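Local coordinates for CRISPR-associated endoribonuclease Cas2 (Streptococcus pyogenes serotype M1, PDB 4QR2), which probably acts as a magnesium-dependent nuclease of the CRISPR adaptive immune system, working as a homodimer that joins a Cas1 homodimer, at residues A[1-13]-A[64-76]. Residues are numbered along the deposited sequence; the frame is centred on the assembly and turned at random.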
ATOM      1  N   MET A   1      15.395  -6.724  -7.930  1.00 29.60           N
ATOM      2  CA  MET A   1      14.848  -5.382  -7.631  1.00 32.37           C
ATOM      3  C   MET A   1      13.812  -5.709  -6.553  1.00 27.16           C
ATOM      4  O   MET A   1      13.091  -6.666  -6.700  1.00 29.78           O
ATOM      5  CB  MET A   1      13.994  -4.795  -8.801  1.00 37.51           C
ATOM      6  CG  MET A   1      14.535  -4.735 -10.220  1.00 44.62           C
ATOM      7  SD  MET A   1      13.221  -4.377 -11.449  1.00 45.76           S
ATOM      8  CE  MET A   1      12.778  -2.756 -10.887  1.00 45.61           C
ATOM      9  N   MET A   2      13.677  -4.850  -5.540  1.00 27.53           N
ATOM     10  CA  MET A   2      12.587  -5.045  -4.565  1.00 28.23           C
ATOM     11  C   MET A   2      11.502  -4.074  -4.974  1.00 27.08           C
ATOM     12  O   MET A   2      11.722  -2.847  -5.155  1.00 30.54           O
ATOM     13  CB  MET A   2      13.049  -4.758  -3.154  1.00 32.81           C
ATOM     14  CG  MET A   2      14.397  -5.451  -2.856  1.00 41.98           C
ATOM     15  SD  MET A   2      14.217  -7.248  -2.670  1.00 46.94           S
ATOM     16  CE  MET A   2      15.750  -7.657  -1.771  1.00 51.11           C
ATOM     17  N   VAL A   3      10.327  -4.598  -5.161  1.00 23.51           N
ATOM     18  CA  VAL A   3       9.229  -3.807  -5.654  1.00 23.69           C
ATOM     19  C   VAL A   3       8.057  -3.987  -4.708  1.00 24.80           C
ATOM     20  O   VAL A   3       7.589  -5.125  -4.471  1.00 24.13           O
ATOM     21  CB  VAL A   3       8.752  -4.270  -7.025  1.00 25.47           C
ATOM     22  CG1 VAL A   3       7.506  -3.491  -7.459  1.00 26.57           C
ATOM     23  CG2 VAL A   3       9.889  -4.126  -8.085  1.00 30.72           C
ATOM     24  N   LEU A   4       7.606  -2.881  -4.162  1.00 22.41           N
ATOM     25  CA  LEU A   4       6.334  -2.870  -3.402  1.00 21.39           C
ATOM     26  C   LEU A   4       5.131  -2.686  -4.310  1.00 21.23           C
ATOM     27  O   LEU A   4       5.043  -1.708  -5.064  1.00 20.85           O
ATOM     28  CB  LEU A   4       6.368  -1.739  -2.375  1.00 20.96           C
ATOM     29  CG  LEU A   4       5.223  -1.673  -1.396  1.00 22.09           C
ATOM     30  CD1 LEU A   4       5.310  -2.821  -0.450  1.00 23.46           C
ATOM     31  CD2 LEU A   4       5.155  -0.361  -0.653  1.00 25.58           C
ATOM     32  N   VAL A   5       4.189  -3.604  -4.225  1.00 19.56           N
ATOM     33  CA  VAL A   5       3.010  -3.572  -5.062  1.00 19.97           C
ATOM     34  C   VAL A   5       1.822  -3.207  -4.171  1.00 20.63           C
ATOM     35  O   VAL A   5       1.515  -3.958  -3.208  1.00 19.28           O
ATOM     36  CB  VAL A   5       2.728  -4.955  -5.714  1.00 20.47           C
ATOM     37  CG1 VAL A   5       1.516  -4.906  -6.636  1.00 20.16           C
ATOM     38  CG2 VAL A   5       3.900  -5.458  -6.550  1.00 21.70           C
ATOM     39  N   THR A   6       1.096  -2.131  -4.532  1.00 19.54           N
ATOM     40  CA  THR A   6      -0.093  -1.772  -3.862  1.00 20.03           C
ATOM     41  C   THR A   6      -1.287  -1.776  -4.813  1.00 20.50           C
ATOM     42  O   THR A   6      -1.311  -1.118  -5.837  1.00 20.91           O
ATOM     43  CB  THR A   6       0.075  -0.420  -3.056  1.00 19.75           C
ATOM     44  OG1 THR A   6       0.251   0.651  -4.016  1.00 20.13           O
ATOM     45  CG2 THR A   6       1.308  -0.377  -2.162  1.00 21.16           C
ATOM     46  N   TYR A   7      -2.276  -2.627  -4.477  1.00 20.84           N
ATOM     47  CA  TYR A   7      -3.423  -2.866  -5.306  1.00 19.72           C
ATOM     48  C   TYR A   7      -4.665  -2.290  -4.682  1.00 20.87           C
ATOM     49  O   TYR A   7      -5.029  -2.633  -3.561  1.00 20.90           O
ATOM     50  CB  TYR A   7      -3.627  -4.393  -5.548  1.00 21.08           C
ATOM     51  CG  TYR A   7      -4.780  -4.762  -6.481  1.00 19.79           C
ATOM     52  CD1 TYR A   7      -5.121  -3.982  -7.549  1.00 18.94           C
ATOM     53  CD2 TYR A   7      -5.494  -5.912  -6.277  1.00 20.40           C
ATOM     54  CE1 TYR A   7      -6.086  -4.357  -8.432  1.00 20.90           C
ATOM     55  CE2 TYR A   7      -6.486  -6.305  -7.129  1.00 22.69           C
ATOM     56  CZ  TYR A   7      -6.827  -5.545  -8.191  1.00 23.02           C
ATOM     57  OH  TYR A   7      -7.828  -5.944  -9.044  1.00 23.22           O
ATOM     58  N   ASP A   8      -5.321  -1.364  -5.392  1.00 18.70           N
ATOM     59  CA  ASP A   8      -6.567  -0.739  -4.955  1.00 19.70           C
ATOM     60  C   ASP A   8      -7.716  -1.336  -5.769  1.00 19.84           C
ATOM     61  O   ASP A   8      -7.828  -1.119  -6.983  1.00 22.03           O
ATOM     62  CB  ASP A   8      -6.498   0.741  -5.272  1.00 20.17           C
ATOM     63  CG  ASP A   8      -7.645   1.574  -4.671  1.00 23.81           C
ATOM     64  OD1 ASP A   8      -8.571   1.045  -4.118  1.00 26.63           O
ATOM     65  OD2 ASP A   8      -7.567   2.850  -4.803  1.00 24.90           O
ATOM     66  N   VAL A   9      -8.518  -2.101  -5.060  1.00 21.89           N
ATOM     67  CA  VAL A   9      -9.670  -2.762  -5.615  1.00 21.86           C
ATOM     68  C   VAL A   9     -10.745  -2.680  -4.524  1.00 22.21           C
ATOM     69  O   VAL A   9     -10.479  -2.687  -3.318  1.00 22.76           O
ATOM     70  CB  VAL A   9      -9.368  -4.205  -6.023  1.00 22.12           C
ATOM     71  CG1 VAL A   9      -8.970  -5.020  -4.808  1.00 23.77           C
ATOM     72  CG2 VAL A   9     -10.521  -4.847  -6.750  1.00 23.89           C
ATOM     73  N   ASN A  10     -11.994  -2.620  -4.995  1.00 21.81           N
ATOM     74  CA  ASN A  10     -13.155  -2.533  -4.145  1.00 22.96           C
ATOM     75  C   ASN A  10     -13.607  -3.884  -3.665  1.00 24.54           C
ATOM     76  O   ASN A  10     -14.138  -4.640  -4.459  1.00 25.17           O
ATOM     77  CB  ASN A  10     -14.292  -1.801  -4.820  1.00 24.49           C
ATOM     78  CG  ASN A  10     -15.506  -1.611  -3.877  1.00 27.96           C
ATOM     79  OD1 ASN A  10     -15.542  -2.194  -2.783  1.00 27.43           O
ATOM     80  ND2 ASN A  10     -16.412  -0.674  -4.222  1.00 30.38           N
ATOM     81  N   THR A  11     -13.273  -4.242  -2.418  1.00 22.58           N
ATOM     82  CA  THR A  11     -13.543  -5.615  -1.898  1.00 25.61           C
ATOM     83  C   THR A  11     -15.008  -5.767  -1.394  1.00 27.17           C
ATOM     84  O   THR A  11     -15.423  -6.808  -0.852  1.00 29.37           O
ATOM     85  CB  THR A  11     -12.581  -5.956  -0.750  1.00 30.86           C
ATOM     86  OG1 THR A  11     -12.765  -5.019   0.320  1.00 35.83           O
ATOM     87  CG2 THR A  11     -11.140  -6.022  -1.217  1.00 28.86           C
ATOM     88  N   GLU A  12     -15.839  -4.710  -1.577  1.00 26.40           N
ATOM     89  CA  GLU A  12     -17.215  -4.821  -1.330  1.00 26.85           C
ATOM     90  C   GLU A  12     -17.956  -5.602  -2.397  1.00 29.00           C
ATOM     91  O   GLU A  12     -19.098  -5.902  -2.179  1.00 29.16           O
ATOM     92  CB  GLU A  12     -17.894  -3.416  -1.146  1.00 29.74           C
ATOM     93  CG  GLU A  12     -17.482  -2.749   0.135  1.00 32.40           C
ATOM     94  CD  GLU A  12     -18.490  -1.707   0.612  1.00 32.73           C
ATOM     95  OE1 GLU A  12     -18.366  -0.550   0.180  1.00 31.86           O
ATOM     96  OE2 GLU A  12     -19.422  -2.063   1.332  1.00 33.94           O
ATOM     97  N   THR A  13     -17.331  -5.930  -3.523  1.00 26.30           N
ATOM     98  CA  THR A  13     -17.974  -6.693  -4.577  1.00 31.62           C
ATOM     99  C   THR A  13     -17.293  -8.039  -4.651  1.00 29.38           C
ATOM    100  O   THR A  13     -16.104  -8.063  -4.445  1.00 25.66           O
ATOM    101  CB  THR A  13     -17.754  -5.982  -5.931  1.00 34.09           C
ATOM    102  OG1 THR A  13     -16.369  -5.910  -6.238  1.00 41.68           O
ATOM    103  CG2 THR A  13     -18.256  -4.520  -5.815  1.00 40.99           C
ATOM    104  N   ASP A  64      -9.825  -0.156 -10.948  1.00 24.58           N
ATOM    105  CA  ASP A  64      -8.767  -0.560 -10.020  1.00 24.02           C
ATOM    106  C   ASP A  64      -7.496   0.197 -10.382  1.00 19.84           C
ATOM    107  O   ASP A  64      -7.320   0.650 -11.505  1.00 22.64           O
ATOM    108  CB  ASP A  64      -8.400  -2.057 -10.207  1.00 24.13           C
ATOM    109  CG  ASP A  64      -9.598  -3.034 -10.081  1.00 25.56           C
ATOM    110  OD1 ASP A  64     -10.770  -2.624  -9.803  1.00 25.02           O
ATOM    111  OD2 ASP A  64      -9.342  -4.228 -10.347  1.00 24.36           O
ATOM    112  N   SER A  65      -6.530   0.218  -9.477  1.00 22.25           N
ATOM    113  CA  SER A  65      -5.160   0.595  -9.845  1.00 20.52           C
ATOM    114  C   SER A  65      -4.098  -0.211  -9.117  1.00 20.92           C
ATOM    115  O   SER A  65      -4.375  -0.732  -8.046  1.00 20.38           O
ATOM    116  CB  SER A  65      -4.886   2.071  -9.604  1.00 21.85           C
ATOM    117  OG  SER A  65      -4.914   2.347  -8.244  1.00 21.85           O
ATOM    118  N   ILE A  66      -2.875  -0.217  -9.680  1.00 20.33           N
ATOM    119  CA  ILE A  66      -1.718  -0.820  -9.055  1.00 20.65           C
ATOM    120  C   ILE A  66      -0.597   0.209  -9.142  1.00 21.80           C
ATOM    121  O   ILE A  66      -0.376   0.809 -10.210  1.00 22.81           O
ATOM    122  CB  ILE A  66      -1.286  -2.143  -9.758  1.00 22.66           C
ATOM    123  CG1 ILE A  66      -2.369  -3.203  -9.471  1.00 26.12           C
ATOM    124  CG2 ILE A  66       0.114  -2.546  -9.262  1.00 25.00           C
ATOM    125  CD1 ILE A  66      -1.991  -4.606  -9.804  1.00 33.72           C
ATOM    126  N   ARG A  67       0.109   0.366  -8.023  1.00 21.10           N
ATOM    127  CA  ARG A  67       1.286   1.159  -7.949  1.00 20.98           C
ATOM    128  C   ARG A  67       2.432   0.264  -7.589  1.00 21.99           C
ATOM    129  O   ARG A  67       2.283  -0.673  -6.783  1.00 20.90           O
ATOM    130  CB  ARG A  67       1.122   2.344  -6.915  1.00 19.52           C
ATOM    131  CG  ARG A  67       0.116   3.333  -7.405  1.00 22.18           C
ATOM    132  CD  ARG A  67      -0.185   4.413  -6.376  1.00 23.80           C
ATOM    133  NE  ARG A  67       0.896   5.377  -6.281  1.00 23.71           N
ATOM    134  CZ  ARG A  67       1.007   6.429  -7.080  1.00 26.61           C
ATOM    135  NH1 ARG A  67       0.168   6.558  -8.113  1.00 30.62           N
ATOM    136  NH2 ARG A  67       1.977   7.269  -6.911  1.00 27.53           N
ATOM    137  N   PHE A  68       3.576   0.578  -8.167  1.00 20.65           N
ATOM    138  CA  PHE A  68       4.833  -0.140  -7.895  1.00 21.76           C
ATOM    139  C   PHE A  68       5.851   0.827  -7.355  1.00 22.81           C
ATOM    140  O   PHE A  68       6.201   1.824  -8.052  1.00 22.57           O
ATOM    141  CB  PHE A  68       5.405  -0.718  -9.199  1.00 23.93           C
ATOM    142  CG  PHE A  68       4.490  -1.639  -9.928  1.00 23.47           C
ATOM    143  CD1 PHE A  68       4.217  -2.852  -9.424  1.00 21.96           C
ATOM    144  CD2 PHE A  68       3.896  -1.251 -11.126  1.00 26.25           C
ATOM    145  CE1 PHE A  68       3.384  -3.775 -10.103  1.00 24.37           C
ATOM    146  CE2 PHE A  68       3.037  -2.126 -11.817  1.00 27.22           C
ATOM    147  CZ  PHE A  68       2.758  -3.387 -11.274  1.00 26.65           C
ATOM    148  N   TYR A  69       6.371   0.552  -6.158  1.00 23.11           N
ATOM    149  CA  TYR A  69       7.413   1.392  -5.579  1.00 22.32           C
ATOM    150  C   TYR A  69       8.684   0.615  -5.560  1.00 24.41           C
ATOM    151  O   TYR A  69       8.758  -0.462  -5.002  1.00 22.37           O
ATOM    152  CB  TYR A  69       7.049   1.812  -4.128  1.00 23.19           C
ATOM    153  CG  TYR A  69       5.782   2.659  -4.048  1.00 22.24           C
ATOM    154  CD1 TYR A  69       4.555   2.110  -4.026  1.00 22.24           C
ATOM    155  CD2 TYR A  69       5.898   4.024  -3.966  1.00 24.86           C
ATOM    156  CE1 TYR A  69       3.444   2.909  -3.998  1.00 21.62           C
ATOM    157  CE2 TYR A  69       4.823   4.835  -3.868  1.00 24.47           C
ATOM    158  CZ  TYR A  69       3.595   4.302  -3.883  1.00 23.69           C
ATOM    159  OH  TYR A  69       2.488   5.106  -3.852  1.00 23.16           O
ATOM    160  N   LEU A  70       9.671   1.097  -6.312  1.00 23.64           N
ATOM    161  CA  LEU A  70      10.995   0.506  -6.332  1.00 28.63           C
ATOM    162  C   LEU A  70      11.793   0.881  -5.107  1.00 31.01           C
ATOM    163  O   LEU A  70      12.293   1.995  -4.965  1.00 35.38           O
ATOM    164  CB  LEU A  70      11.721   0.947  -7.610  1.00 35.09           C
ATOM    165  CG  LEU A  70      11.149   0.176  -8.784  1.00 44.26           C
ATOM    166  CD1 LEU A  70       9.769   0.583  -9.351  1.00 46.83           C
ATOM    167  CD2 LEU A  70      12.260   0.291  -9.804  1.00 54.58           C
ATOM    168  N   LEU A  71      11.965  -0.050  -4.219  1.00 29.99           N
ATOM    169  CA  LEU A  71      12.621   0.236  -2.941  1.00 34.68           C
ATOM    170  C   LEU A  71      14.121  -0.014  -3.066  1.00 38.91           C
ATOM    171  O   LEU A  71      14.581  -0.864  -3.834  1.00 40.69           O
ATOM    172  CB  LEU A  71      12.036  -0.643  -1.852  1.00 36.04           C
ATOM    173  CG  LEU A  71      10.503  -0.512  -1.730  1.00 34.24           C
ATOM    174  CD1 LEU A  71      10.046  -1.292  -0.528  1.00 37.99           C
ATOM    175  CD2 LEU A  71       9.983   0.891  -1.606  1.00 36.57           C
ATOM    176  N   GLY A  72      14.911   0.731  -2.350  1.00 40.42           N
ATOM    177  CA  GLY A  72      16.363   0.563  -2.474  1.00 43.52           C
ATOM    178  C   GLY A  72      16.846  -0.641  -1.689  1.00 48.52           C
ATOM    179  O   GLY A  72      16.063  -1.289  -0.995  1.00 47.22           O
ATOM    180  N   LYS A  73      18.155  -0.908  -1.759  1.00 50.13           N
ATOM    181  CA  LYS A  73      18.766  -1.951  -0.929  1.00 58.03           C
ATOM    182  C   LYS A  73      18.645  -1.592   0.568  1.00 53.27           C
ATOM    183  O   LYS A  73      18.712  -0.408   0.952  1.00 53.98           O
ATOM    184  CB  LYS A  73      20.232  -2.162  -1.315  1.00 65.67           C
ATOM    185  CG  LYS A  73      20.400  -2.658  -2.743  1.00 74.12           C
ATOM    186  CD  LYS A  73      21.854  -2.649  -3.175  1.00 80.11           C
ATOM    187  CE  LYS A  73      22.018  -3.277  -4.559  1.00 84.35           C
ATOM    188  NZ  LYS A  73      23.452  -3.530  -4.885  1.00 88.86           N
ATOM    189  N   ASN A  74      18.449  -2.623   1.393  1.00 53.41           N
ATOM    190  CA  ASN A  74      18.176  -2.484   2.834  1.00 50.92           C
ATOM    191  C   ASN A  74      16.855  -1.739   3.126  1.00 49.72           C
ATOM    192  O   ASN A  74      16.649  -1.170   4.195  1.00 44.94           O
ATOM    193  CB  ASN A  74      19.395  -1.882   3.571  1.00 59.43           C
ATOM    194  CG  ASN A  74      20.650  -2.756   3.441  1.00 62.00           C
ATOM    195  OD1 ASN A  74      20.595  -3.992   3.573  1.00 64.29           O
ATOM    196  ND2 ASN A  74      21.777  -2.128   3.143  1.00 67.54           N
ATOM    197  N   TRP A  75      15.930  -1.761   2.170  1.00 43.24           N
ATOM    198  CA  TRP A  75      14.573  -1.245   2.451  1.00 44.12           C
ATOM    199  C   TRP A  75      13.972  -1.956   3.737  1.00 40.38           C
ATOM    200  O   TRP A  75      13.147  -1.363   4.452  1.00 38.11           O
ATOM    201  CB  TRP A  75      13.681  -1.460   1.221  1.00 46.06           C
ATOM    202  CG  TRP A  75      13.540  -2.900   0.922  1.00 44.36           C
ATOM    203  CD1 TRP A  75      14.377  -3.684   0.162  1.00 47.28           C
ATOM    204  CD2 TRP A  75      12.530  -3.785   1.465  1.00 41.09           C
ATOM    205  NE1 TRP A  75      13.929  -4.994   0.185  1.00 43.75           N
ATOM    206  CE2 TRP A  75      12.801  -5.072   0.982  1.00 49.97           C
ATOM    207  CE3 TRP A  75      11.426  -3.590   2.324  1.00 43.53           C
ATOM    208  CZ2 TRP A  75      11.993  -6.181   1.328  1.00 52.80           C
ATOM    209  CZ3 TRP A  75      10.631  -4.653   2.661  1.00 43.54           C
ATOM    210  CH2 TRP A  75      10.925  -5.951   2.184  1.00 46.33           C
ATOM    211  N   GLN A  76      14.466  -3.176   4.055  1.00 39.64           N
ATOM    212  CA  GLN A  76      13.952  -4.003   5.161  1.00 42.31           C
ATOM    213  C   GLN A  76      14.118  -3.255   6.513  1.00 42.67           C
ATOM    214  O   GLN A  76      13.303  -3.406   7.416  1.00 42.59           O
ATOM    215  CB  GLN A  76      14.642  -5.389   5.186  1.00 51.65           C
ATOM    216  CG  GLN A  76      14.274  -6.330   4.028  1.00 64.20           C
ATOM    217  CD  GLN A  76      15.112  -7.626   3.965  1.00 75.92           C
ATOM    218  OE1 GLN A  76      16.047  -7.831   4.753  1.00 86.18           O
ATOM    219  NE2 GLN A  76      14.770  -8.511   3.017  1.00 77.90           N
TER
HETATM  220  O   HOH W   1      15.813  -2.773  -5.183  1.00 43.38           O
HETATM  221  O   HOH W   2      -6.990   3.558  -7.311  1.00 27.56           O
HETATM  222  O   HOH W   3     -12.489  -1.886  -7.801  1.00 27.15           O
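Strands 2-8 and 65-71 form an antiparallel pair in the ferredoxin-like sheet of Cas2, with Leu4 opposite Tyr69 and Thr6 opposite Arg67. Leu4 N donates to Tyr69 O (2.8 Å) and Thr6 N to Arg67 O (2.9 Å); each pair is closed by the return bond. Asp8 and Ser65 are joined the same way.

Val3, Val5, Tyr7, Ile66 and Phe68 line the face under helices 14-27 and 45-58. Val5 CG2 meets the Phe68 edge at CD1 (3.9 Å), while Ile66 CG2 lies over one face of that ring. Tyr7 CG stands anti to the backbone N (chi1 -177°), which carries the phenol along the strand to Asp64. Tyr7 OH donates to Asp64 OD2 at 2.6 Å. It comes from above the carboxylate plane, which is turned 71° from the ring.

The other face meets the second subunit. Thr6 OG1 lies in the Tyr69 ring plane, 3.9 Å from CE1, and bonds to Gln35 of that subunit. Arg67 NE donates to Tyr69 OH (2.9 Å) nearly in the guanidinium plane, and Glu40 of the second subunit binds both side chains. A water links Asp8 OD2 to Ser65 OG; Asn36 N and Gln35 NE2 of the second subunit bond to these same atoms, respectively. Asp8 is the predicted magnesium ligand.

At the other end of the pair, Met2 of strand 2-8 meets Trp75, which follows strand 65-71. The side chains cross at about a right angle, with Met2 CG 3.5 Å from Trp75 CD1. Trp75 NE1 gives Met2 SD a weak hydrogen bond (3.6 Å), a Met-aromatic contact. Three donors on Asp64 OD2 (Tyr7 OH, Arg19 NE in a salt bridge, and Asp60 N) probably stabilise its negative charge and fix the carboxylate, which in turn holds the Tyr7 hydroxyl.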